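Local coordinates for LINE-1 retrotransposable element ORF1 protein (Homo sapiens, PDB 2W7A), which binds single-stranded nucleic acids, acts as a nucleic acid chaperone on its own transcript and is essential for LINE-1 retrotransposition, at residues D28-Q31 against L37-Q40. Numbering follows the deposited sequence.
Sequences DIIQ and LARQ
Ile30 meets Leu37 and Ala38 through a single branch, its methyl CG2. That methyl lies over the backbone of Ala38, with Ile30 CG2 3.8 Å from Ala38 N. Ile30 CG2 also stands 4.1 Å from Ala38 CB and touches Leu37 CB. With CG2 anti to the backbone N of Ile30, the branch reaches across to the second helix, while CG1 takes the position beside that N (chi1 -66°). On the other helix the Ala38 methyl points back and rests against Ile30 CG2 on one hand and Gln31 CA and CG on the other. Ala38 CB is 4.2 Å from Gln31 CA. Consistent with the small side chain, the CA atoms of Gln31 and Ala38 are 5.4 Å apart. The contact is apolar and small, burying 134 Å² over both sides. It packs the short helix 35-40 against the C-terminal part of helix 19-33, the first long helix of this noncanonical RNA recognition motif domain, before the chain enters strand 45-51. Only the aliphatic base of Gln31 takes part; its amide turns away from Ala38, and OE1 is hydrogen-bonded to Gln27 NE2, a turn earlier. Leu37 gives just its CB to Ile30, and the Leu37 side chain also touches Met74, Lys77 and Met78 of helix 72-85, tying the short helix to the second long one. One residue before Ile30, Ile29 packs on Leu90 of strand 88-90, and Asp28 OD2 forms a salt bridge with Lys91 NZ.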
ATOM      1  N   ASP A  28       3.630  -6.429   5.617  1.00 11.70           N
ATOM      2  CA  ASP A  28       4.786  -7.040   4.918  1.00 11.72           C
ATOM      3  C   ASP A  28       5.587  -5.936   4.204  1.00  9.66           C
ATOM      4  O   ASP A  28       6.812  -5.935   4.255  1.00 11.43           O
ATOM      5  CB  ASP A  28       4.365  -8.159   3.962  1.00 13.70           C
ATOM      6  CG  ASP A  28       3.917  -9.421   4.681  1.00 22.77           C
ATOM      7  OD1 ASP A  28       4.148  -9.566   5.897  1.00 26.73           O
ATOM      8  OD2 ASP A  28       3.311 -10.266   3.981  1.00 28.19           O
ATOM      9  N   ILE A  29       4.892  -4.955   3.637  1.00  9.75           N
ATOM     10  CA  ILE A  29       5.571  -3.885   2.925  1.00  8.85           C
ATOM     11  C   ILE A  29       6.368  -3.020   3.902  1.00  8.07           C
ATOM     12  O   ILE A  29       7.534  -2.674   3.662  1.00  8.90           O
ATOM     13  CB  ILE A  29       4.592  -3.008   2.082  1.00 10.80           C
ATOM     14  CG1 ILE A  29       4.102  -3.871   0.908  1.00 11.93           C
ATOM     15  CG2 ILE A  29       5.259  -1.742   1.595  1.00 13.14           C
ATOM     16  CD1 ILE A  29       2.846  -3.249   0.194  1.00 14.24           C
ATOM     17  N   ILE A  30       5.770  -2.732   5.029  1.00  8.05           N
ATOM     18  CA  ILE A  30       6.447  -1.916   6.018  1.00  6.95           C
ATOM     19  C   ILE A  30       7.692  -2.654   6.559  1.00  6.77           C
ATOM     20  O   ILE A  30       8.793  -2.102   6.680  1.00  7.63           O
ATOM     21  CB  ILE A  30       5.482  -1.541   7.155  1.00  9.81           C
ATOM     22  CG1 ILE A  30       4.377  -0.631   6.641  1.00 12.28           C
ATOM     23  CG2 ILE A  30       6.243  -0.910   8.308  1.00 12.38           C
ATOM     24  CD1 ILE A  30       3.237  -0.434   7.606  1.00 18.20           C
ATOM     25  N   GLN A  31       7.529  -3.922   6.888  1.00  9.03           N
ATOM     26  CA  GLN A  31       8.638  -4.701   7.434  1.00  8.98           C
ATOM     27  C   GLN A  31       9.749  -4.953   6.429  1.00  7.89           C
ATOM     28  O   GLN A  31      10.924  -5.012   6.823  1.00 10.35           O
ATOM     29  CB  GLN A  31       8.109  -6.012   7.999  1.00 10.01           C
ATOM     30  CG  GLN A  31       7.190  -5.797   9.196  1.00 11.01           C
ATOM     31  CD  GLN A  31       6.663  -7.108   9.842  1.00 12.83           C
ATOM     32  OE1 GLN A  31       6.014  -7.004  10.906  1.00 21.53           O
ATOM     33  NE2 GLN A  31       6.921  -8.243   9.278  1.00 17.22           N
ATOM     34  N   LEU A  37       9.879   2.542  10.823  1.00 10.55           N
ATOM     35  CA  LEU A  37       8.435   2.481  10.963  1.00 10.15           C
ATOM     36  C   LEU A  37       7.995   1.104  11.539  1.00 10.33           C
ATOM     37  O   LEU A  37       7.117   1.036  12.397  1.00 12.22           O
ATOM     38  CB  LEU A  37       7.793   2.751   9.603  1.00 10.40           C
ATOM     39  CG  LEU A  37       7.889   4.131   8.994  1.00 12.63           C
ATOM     40  CD1 LEU A  37       7.069   4.093   7.687  1.00 15.35           C
ATOM     41  CD2 LEU A  37       7.392   5.177   9.963  1.00 17.04           C
ATOM     42  N   ALA A  38       8.631   0.013  11.109  1.00 10.45           N
ATOM     43  CA  ALA A  38       8.278  -1.316  11.601  1.00 10.20           C
ATOM     44  C   ALA A  38       8.518  -1.436  13.126  1.00 10.66           C
ATOM     45  O   ALA A  38       7.723  -1.987  13.870  1.00 14.15           O
ATOM     46  CB  ALA A  38       9.106  -2.362  10.849  1.00 10.30           C
ATOM     47  N   ARG A  39       9.647  -0.878  13.583  1.00  9.92           N
ATOM     48  CA  ARG A  39      10.031  -0.981  14.974  1.00 12.03           C
ATOM     49  C   ARG A  39       9.046  -0.200  15.814  1.00 13.64           C
ATOM     50  O   ARG A  39       8.678  -0.647  16.918  1.00 14.49           O
ATOM     51  CB  ARG A  39      11.445  -0.450  15.160  1.00 11.63           C
ATOM     52  CG  ARG A  39      11.919  -0.492  16.588  1.00 14.13           C
ATOM     53  CD  ARG A  39      13.270   0.184  16.692  1.00 16.18           C
ATOM     54  NE  ARG A  39      13.569   0.408  18.111  1.00 23.05           N
ATOM     55  CZ  ARG A  39      13.986  -0.537  18.930  1.00 19.14           C
ATOM     56  NH1 ARG A  39      14.193  -1.768  18.495  1.00 26.41           N
ATOM     57  NH2 ARG A  39      14.198  -0.252  20.208  1.00 28.61           N
ATOM     58  N   GLN A  40       8.635   0.960  15.313  1.00 16.48           N
ATOM     59  CA  GLN A  40       7.797   1.877  16.108  1.00 19.68           C
ATOM     60  C   GLN A  40       6.369   1.401  16.170  1.00 17.11           C
ATOM     61  O   GLN A  40       5.658   1.606  17.182  1.00 22.52           O
ATOM     62  CB  GLN A  40       7.877   3.297  15.574  1.00 22.34           C
ATOM     63  CG  GLN A  40       9.253   3.955  15.845  1.00 32.54           C
ATOM     64  CD  GLN A  40       9.585   4.135  17.333  1.00 46.03           C
ATOM     65  OE1 GLN A  40      10.360   3.359  17.914  1.00 43.25           O
ATOM     66  NE2 GLN A  40       9.025   5.185  17.947  1.00 52.42           N
TER